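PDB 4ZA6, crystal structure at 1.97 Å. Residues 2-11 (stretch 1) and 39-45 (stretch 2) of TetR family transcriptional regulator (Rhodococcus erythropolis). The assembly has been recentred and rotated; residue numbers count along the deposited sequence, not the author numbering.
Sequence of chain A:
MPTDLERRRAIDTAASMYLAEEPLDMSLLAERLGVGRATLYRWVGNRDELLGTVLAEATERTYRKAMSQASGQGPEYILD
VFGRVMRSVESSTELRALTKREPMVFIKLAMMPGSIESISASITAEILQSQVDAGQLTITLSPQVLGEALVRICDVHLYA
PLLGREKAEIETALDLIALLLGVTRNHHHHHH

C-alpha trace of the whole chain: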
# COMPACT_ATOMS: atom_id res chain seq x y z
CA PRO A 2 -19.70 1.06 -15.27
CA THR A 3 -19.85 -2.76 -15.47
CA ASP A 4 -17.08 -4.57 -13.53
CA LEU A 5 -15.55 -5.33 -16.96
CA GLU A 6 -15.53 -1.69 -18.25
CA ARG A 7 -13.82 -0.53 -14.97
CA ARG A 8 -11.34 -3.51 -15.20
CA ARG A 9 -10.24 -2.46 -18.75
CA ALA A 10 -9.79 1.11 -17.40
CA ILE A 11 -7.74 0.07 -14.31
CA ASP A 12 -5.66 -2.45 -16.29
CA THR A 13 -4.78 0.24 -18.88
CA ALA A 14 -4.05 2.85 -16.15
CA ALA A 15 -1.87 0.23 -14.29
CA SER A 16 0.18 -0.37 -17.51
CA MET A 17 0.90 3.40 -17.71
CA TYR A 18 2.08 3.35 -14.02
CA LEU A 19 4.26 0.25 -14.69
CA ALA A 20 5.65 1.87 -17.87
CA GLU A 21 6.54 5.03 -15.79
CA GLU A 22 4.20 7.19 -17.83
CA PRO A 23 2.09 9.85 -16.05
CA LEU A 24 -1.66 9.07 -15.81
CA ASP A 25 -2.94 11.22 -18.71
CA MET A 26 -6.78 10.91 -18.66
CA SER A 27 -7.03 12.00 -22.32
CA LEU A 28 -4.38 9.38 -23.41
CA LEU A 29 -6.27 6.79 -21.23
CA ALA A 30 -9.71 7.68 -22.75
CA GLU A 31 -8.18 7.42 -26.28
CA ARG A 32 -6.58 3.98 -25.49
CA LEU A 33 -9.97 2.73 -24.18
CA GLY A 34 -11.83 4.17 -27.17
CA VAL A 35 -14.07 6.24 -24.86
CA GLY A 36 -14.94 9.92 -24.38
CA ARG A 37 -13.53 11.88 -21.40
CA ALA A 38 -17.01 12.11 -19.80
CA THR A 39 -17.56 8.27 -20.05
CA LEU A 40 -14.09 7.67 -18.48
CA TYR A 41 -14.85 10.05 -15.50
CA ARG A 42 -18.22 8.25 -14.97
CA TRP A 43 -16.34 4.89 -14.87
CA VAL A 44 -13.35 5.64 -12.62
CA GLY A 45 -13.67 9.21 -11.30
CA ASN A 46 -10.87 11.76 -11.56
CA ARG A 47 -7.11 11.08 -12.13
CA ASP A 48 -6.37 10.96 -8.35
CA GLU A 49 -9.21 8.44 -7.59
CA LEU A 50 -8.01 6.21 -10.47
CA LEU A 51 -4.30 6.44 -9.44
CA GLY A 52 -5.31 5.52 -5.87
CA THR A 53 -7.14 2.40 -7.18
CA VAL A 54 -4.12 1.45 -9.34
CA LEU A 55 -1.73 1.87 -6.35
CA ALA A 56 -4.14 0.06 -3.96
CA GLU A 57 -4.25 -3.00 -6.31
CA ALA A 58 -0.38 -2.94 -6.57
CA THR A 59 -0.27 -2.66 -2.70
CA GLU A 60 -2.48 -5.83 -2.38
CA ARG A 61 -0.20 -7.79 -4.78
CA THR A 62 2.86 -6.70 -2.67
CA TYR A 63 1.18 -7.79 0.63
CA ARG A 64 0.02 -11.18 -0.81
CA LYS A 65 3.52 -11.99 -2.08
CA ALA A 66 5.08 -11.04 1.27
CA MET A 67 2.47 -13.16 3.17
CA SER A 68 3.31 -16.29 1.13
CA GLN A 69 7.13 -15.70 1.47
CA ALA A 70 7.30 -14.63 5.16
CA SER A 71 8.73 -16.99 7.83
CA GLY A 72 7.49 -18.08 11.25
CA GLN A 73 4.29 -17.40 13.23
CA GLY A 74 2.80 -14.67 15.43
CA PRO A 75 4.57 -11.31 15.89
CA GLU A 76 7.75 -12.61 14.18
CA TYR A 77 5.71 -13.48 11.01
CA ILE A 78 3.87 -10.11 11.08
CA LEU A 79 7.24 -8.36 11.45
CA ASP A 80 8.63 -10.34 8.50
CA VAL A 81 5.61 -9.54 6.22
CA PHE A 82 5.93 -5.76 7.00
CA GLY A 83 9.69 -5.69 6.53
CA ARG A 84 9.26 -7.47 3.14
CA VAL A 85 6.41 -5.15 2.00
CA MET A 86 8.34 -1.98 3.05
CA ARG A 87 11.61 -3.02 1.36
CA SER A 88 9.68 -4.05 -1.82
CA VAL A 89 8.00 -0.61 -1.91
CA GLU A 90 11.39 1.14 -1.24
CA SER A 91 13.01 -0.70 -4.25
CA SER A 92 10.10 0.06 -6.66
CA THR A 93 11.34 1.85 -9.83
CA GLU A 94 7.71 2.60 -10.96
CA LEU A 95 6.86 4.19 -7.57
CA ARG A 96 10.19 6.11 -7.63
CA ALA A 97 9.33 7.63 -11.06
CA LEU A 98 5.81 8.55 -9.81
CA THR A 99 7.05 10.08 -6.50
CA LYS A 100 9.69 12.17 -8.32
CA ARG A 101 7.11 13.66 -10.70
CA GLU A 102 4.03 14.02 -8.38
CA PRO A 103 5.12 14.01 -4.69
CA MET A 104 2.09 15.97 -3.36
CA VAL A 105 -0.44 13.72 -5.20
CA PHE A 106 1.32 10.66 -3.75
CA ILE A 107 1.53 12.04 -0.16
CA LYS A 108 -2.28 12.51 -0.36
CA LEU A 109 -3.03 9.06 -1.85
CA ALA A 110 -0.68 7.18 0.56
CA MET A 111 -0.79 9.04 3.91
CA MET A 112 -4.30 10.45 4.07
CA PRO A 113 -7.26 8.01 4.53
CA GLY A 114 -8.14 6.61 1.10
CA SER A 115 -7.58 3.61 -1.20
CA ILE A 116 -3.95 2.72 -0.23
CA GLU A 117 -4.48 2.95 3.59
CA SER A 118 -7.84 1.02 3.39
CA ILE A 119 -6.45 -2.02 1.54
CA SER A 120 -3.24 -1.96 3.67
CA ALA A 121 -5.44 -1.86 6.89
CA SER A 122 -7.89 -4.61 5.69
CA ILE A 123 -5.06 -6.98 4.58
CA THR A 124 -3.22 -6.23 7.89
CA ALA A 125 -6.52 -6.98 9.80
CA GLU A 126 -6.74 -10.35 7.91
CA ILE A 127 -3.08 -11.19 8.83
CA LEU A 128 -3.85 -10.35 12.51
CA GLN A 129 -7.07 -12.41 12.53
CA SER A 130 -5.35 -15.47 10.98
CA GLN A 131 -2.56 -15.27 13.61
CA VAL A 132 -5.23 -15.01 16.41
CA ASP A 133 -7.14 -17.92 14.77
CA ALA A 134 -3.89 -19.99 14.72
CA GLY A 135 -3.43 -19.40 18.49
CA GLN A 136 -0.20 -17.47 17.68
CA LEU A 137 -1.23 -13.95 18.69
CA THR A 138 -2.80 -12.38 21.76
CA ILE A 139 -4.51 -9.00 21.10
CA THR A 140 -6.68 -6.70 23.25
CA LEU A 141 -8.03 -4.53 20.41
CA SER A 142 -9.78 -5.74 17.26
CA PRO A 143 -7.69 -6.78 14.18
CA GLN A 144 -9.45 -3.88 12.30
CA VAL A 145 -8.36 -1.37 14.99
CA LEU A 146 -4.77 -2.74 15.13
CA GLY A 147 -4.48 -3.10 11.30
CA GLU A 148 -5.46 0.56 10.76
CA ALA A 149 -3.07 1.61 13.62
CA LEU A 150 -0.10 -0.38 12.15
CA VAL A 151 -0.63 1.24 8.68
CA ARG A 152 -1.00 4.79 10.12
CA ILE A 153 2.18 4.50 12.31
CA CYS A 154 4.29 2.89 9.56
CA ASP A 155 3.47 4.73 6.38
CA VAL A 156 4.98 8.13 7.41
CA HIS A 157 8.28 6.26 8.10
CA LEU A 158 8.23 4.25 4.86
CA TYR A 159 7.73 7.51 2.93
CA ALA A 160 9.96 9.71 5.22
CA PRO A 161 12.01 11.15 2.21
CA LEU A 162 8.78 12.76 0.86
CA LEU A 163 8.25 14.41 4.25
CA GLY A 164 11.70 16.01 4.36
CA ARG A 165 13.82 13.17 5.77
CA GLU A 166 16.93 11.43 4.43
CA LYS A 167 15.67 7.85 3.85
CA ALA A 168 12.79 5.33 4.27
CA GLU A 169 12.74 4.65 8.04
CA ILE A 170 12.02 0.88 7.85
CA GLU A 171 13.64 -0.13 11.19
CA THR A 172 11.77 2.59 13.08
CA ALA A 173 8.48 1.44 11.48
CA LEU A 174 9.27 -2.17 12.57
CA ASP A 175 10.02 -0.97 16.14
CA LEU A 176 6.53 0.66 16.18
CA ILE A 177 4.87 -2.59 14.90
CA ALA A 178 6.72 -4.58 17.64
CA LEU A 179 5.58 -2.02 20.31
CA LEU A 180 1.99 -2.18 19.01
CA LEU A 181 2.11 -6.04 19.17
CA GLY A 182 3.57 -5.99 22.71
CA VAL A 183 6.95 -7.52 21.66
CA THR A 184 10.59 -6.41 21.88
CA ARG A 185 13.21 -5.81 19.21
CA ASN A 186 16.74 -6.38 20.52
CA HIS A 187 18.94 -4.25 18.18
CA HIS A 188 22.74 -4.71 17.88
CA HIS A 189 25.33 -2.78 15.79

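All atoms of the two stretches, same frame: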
# COMPACT_ATOMS: atom_id res chain seq x y z
N PRO A 2 -20.30 2.06 -14.37
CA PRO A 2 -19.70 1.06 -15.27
C PRO A 2 -20.01 -0.38 -14.86
O PRO A 2 -20.37 -0.63 -13.70
CB PRO A 2 -18.20 1.30 -15.09
CG PRO A 2 -18.07 1.81 -13.66
CD PRO A 2 -19.28 2.68 -13.49
N THR A 3 -19.80 -1.34 -15.78
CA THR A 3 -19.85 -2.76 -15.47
C THR A 3 -18.49 -3.06 -14.81
O THR A 3 -17.55 -2.28 -14.94
CB THR A 3 -20.03 -3.62 -16.75
OG1 THR A 3 -19.00 -3.32 -17.70
CG2 THR A 3 -21.40 -3.49 -17.37
N ASP A 4 -18.37 -4.20 -14.12
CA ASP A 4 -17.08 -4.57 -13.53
C ASP A 4 -16.02 -4.66 -14.62
O ASP A 4 -14.87 -4.31 -14.38
CB ASP A 4 -17.16 -5.92 -12.83
CG ASP A 4 -18.08 -5.95 -11.63
OD1 ASP A 4 -18.05 -4.98 -10.84
OD2 ASP A 4 -18.76 -6.97 -11.44
N LEU A 5 -16.42 -5.16 -15.80
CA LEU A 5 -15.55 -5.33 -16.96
C LEU A 5 -15.04 -3.99 -17.53
O LEU A 5 -13.84 -3.86 -17.80
CB LEU A 5 -16.27 -6.18 -18.01
CG LEU A 5 -15.53 -6.46 -19.32
CD1 LEU A 5 -14.09 -6.98 -19.08
CD2 LEU A 5 -16.34 -7.40 -20.16
N GLU A 6 -15.94 -3.03 -17.76
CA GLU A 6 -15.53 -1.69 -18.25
C GLU A 6 -14.46 -1.06 -17.33
O GLU A 6 -13.40 -0.66 -17.82
CB GLU A 6 -16.75 -0.78 -18.37
CG GLU A 6 -17.49 -1.05 -19.66
CD GLU A 6 -18.89 -0.48 -19.72
OE1 GLU A 6 -19.46 -0.43 -20.84
OE2 GLU A 6 -19.42 -0.08 -18.66
N ARG A 7 -14.72 -1.05 -16.01
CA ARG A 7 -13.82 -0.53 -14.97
C ARG A 7 -12.49 -1.32 -14.99
O ARG A 7 -11.42 -0.71 -14.93
CB ARG A 7 -14.52 -0.65 -13.60
CG ARG A 7 -13.79 -0.02 -12.41
CD ARG A 7 -14.52 -0.29 -11.10
NE ARG A 7 -13.67 0.02 -9.94
CZ ARG A 7 -13.03 -0.88 -9.20
NH1 ARG A 7 -13.11 -2.17 -9.51
NH2 ARG A 7 -12.29 -0.51 -8.17
N ARG A 8 -12.54 -2.66 -15.12
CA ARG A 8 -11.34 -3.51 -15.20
C ARG A 8 -10.43 -3.11 -16.38
O ARG A 8 -9.22 -3.01 -16.19
CB ARG A 8 -11.72 -5.00 -15.24
CG ARG A 8 -10.58 -6.03 -15.31
CD ARG A 8 -9.52 -6.00 -14.20
NE ARG A 8 -9.99 -5.53 -12.89
CZ ARG A 8 -9.23 -4.85 -12.04
NH1 ARG A 8 -7.97 -4.56 -12.35
NH2 ARG A 8 -9.73 -4.45 -10.88
N ARG A 9 -11.01 -2.89 -17.58
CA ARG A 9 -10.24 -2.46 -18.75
C ARG A 9 -9.56 -1.14 -18.43
O ARG A 9 -8.36 -0.99 -18.68
CB ARG A 9 -11.14 -2.31 -19.98
CG ARG A 9 -11.55 -3.63 -20.61
CD ARG A 9 -12.16 -3.39 -21.96
NE ARG A 9 -13.03 -4.48 -22.38
CZ ARG A 9 -14.36 -4.45 -22.32
NH1 ARG A 9 -14.98 -3.36 -21.86
NH2 ARG A 9 -15.08 -5.49 -22.71
N ALA A 10 -10.30 -0.21 -17.80
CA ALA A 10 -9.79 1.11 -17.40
C ALA A 10 -8.64 1.03 -16.40
O ALA A 10 -7.62 1.67 -16.62
CB ALA A 10 -10.91 2.00 -16.88
N ILE A 11 -8.79 0.22 -15.33
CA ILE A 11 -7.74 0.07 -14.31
C ILE A 11 -6.52 -0.64 -14.89
O ILE A 11 -5.39 -0.21 -14.66
CB ILE A 11 -8.25 -0.62 -13.02
CG1 ILE A 11 -9.48 0.11 -12.44
CG2 ILE A 11 -7.11 -0.77 -11.97
CD1 ILE A 11 -10.27 -0.74 -11.44
N THR A 39 -17.32 9.70 -20.31
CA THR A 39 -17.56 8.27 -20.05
C THR A 39 -16.48 7.74 -19.08
O THR A 39 -16.81 7.07 -18.09
CB THR A 39 -17.59 7.51 -21.39
OG1 THR A 39 -18.73 7.94 -22.13
CG2 THR A 39 -17.61 5.98 -21.22
N LEU A 40 -15.20 8.07 -19.35
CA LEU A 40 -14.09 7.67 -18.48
C LEU A 40 -14.27 8.16 -17.03
O LEU A 40 -14.16 7.35 -16.11
CB LEU A 40 -12.72 8.09 -19.06
CG LEU A 40 -11.50 7.72 -18.18
CD1 LEU A 40 -11.36 6.20 -18.05
CD2 LEU A 40 -10.23 8.32 -18.71
N TYR A 41 -14.61 9.46 -16.83
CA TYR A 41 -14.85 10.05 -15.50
C TYR A 41 -15.96 9.29 -14.76
O TYR A 41 -15.81 8.98 -13.58
CB TYR A 41 -15.16 11.56 -15.56
CG TYR A 41 -15.58 12.12 -14.22
CD1 TYR A 41 -14.63 12.47 -13.26
CD2 TYR A 41 -16.92 12.25 -13.87
CE1 TYR A 41 -15.00 12.93 -12.00
CE2 TYR A 41 -17.31 12.71 -12.61
CZ TYR A 41 -16.34 13.05 -11.68
OH TYR A 41 -16.71 13.52 -10.44
N ARG A 42 -17.07 9.00 -15.48
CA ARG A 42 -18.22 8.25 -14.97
C ARG A 42 -17.80 6.85 -14.50
O ARG A 42 -18.30 6.37 -13.48
CB ARG A 42 -19.29 8.14 -16.05
CG ARG A 42 -20.70 7.94 -15.53
CD ARG A 42 -21.77 8.21 -16.58
NE ARG A 42 -21.63 7.35 -17.77
CZ ARG A 42 -21.39 7.80 -18.99
NH1 ARG A 42 -21.28 9.10 -19.23
NH2 ARG A 42 -21.27 6.95 -20.00
N TRP A 43 -16.83 6.23 -15.20
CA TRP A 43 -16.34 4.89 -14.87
C TRP A 43 -15.41 4.83 -13.69
O TRP A 43 -15.55 3.92 -12.87
CB TRP A 43 -15.65 4.25 -16.09
CG TRP A 43 -16.56 3.82 -17.21
CD1 TRP A 43 -17.91 3.97 -17.29
CD2 TRP A 43 -16.15 3.23 -18.46
NE1 TRP A 43 -18.38 3.46 -18.49
CE2 TRP A 43 -17.31 2.99 -19.21
CE3 TRP A 43 -14.90 2.85 -18.98
CZ2 TRP A 43 -17.27 2.41 -20.49
CZ3 TRP A 43 -14.86 2.25 -20.24
CH2 TRP A 43 -16.04 2.01 -20.96
N VAL A 44 -14.39 5.70 -13.64
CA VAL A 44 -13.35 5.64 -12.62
C VAL A 44 -13.15 6.88 -11.73
O VAL A 44 -12.35 6.85 -10.79
CB VAL A 44 -12.01 5.18 -13.25
CG1 VAL A 44 -12.10 3.76 -13.81
CG2 VAL A 44 -11.53 6.18 -14.31
N GLY A 45 -13.84 7.97 -12.04
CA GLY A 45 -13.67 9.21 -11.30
C GLY A 45 -12.50 9.98 -11.87
O GLY A 45 -12.05 9.71 -12.99

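Helix 4-11 crosses helix 39-44 steeply, at 103° between their N-to-C directions and 9.9 Å at closest axis approach; no hydrogen bond joins the two stretches, and packing, most of it on Trp43, holds them together over 352 Å² of buried surface. Pro2 opens the contact ahead of the helix. Its CA-to-CB bond points toward stretch 2, CB lies 3.5 Å from Trp43 CD1, over the ring face, and CG reaches 3.4 Å from Trp43 O, so the compact pyrrolidine ring covers both the indole and its backbone. Thr3 makes no contact across but fixes what follows: as N-cap, its OG1 accepts from Glu6 N (3.1 Å), while Thr3 N donates to Glu6 OE2 (3.2 Å). Asp4 and Leu5 are out of reach of stretch 2. Glu6, its carboxylate thus tied back to the helix start, lays its aliphatic CB and CG over the face of Trp43: CB sits 3.7 Å from the centroid of the six-membered ring, 6° off the normal, a CH-pi contact. The carboxylate carbon, Glu6 CD, also comes within 3.4 Å of Trp43 CZ2. Pro2 and Glu6 therefore share one face of the indole, which chi1 near -72° brings closer to stretch 1 than its sideways CA-to-CB bond alone would suggest. Arg7 contributes its CG methylene at the margin, CG standing 4.3 Å from Trp43 O and 4.4 Å from Val44 CG1, with chi1 to chi3 all t; the residue stays exposed. Arg8 points away, and Arg9 stays clear. One turn beyond Glu6, Ala10 again faces stretch 2; its buried methyl CB packs 3.7 Å from Val44 CG1 and, more loosely, 4.4 Å from Leu40 CD1, a small apolar side chain meeting two branched ones. Ile11, also buried, lies just beyond contact distance. After Val44, Gly45 leaves the helix with positive phi, at backbone angles that call for glycine.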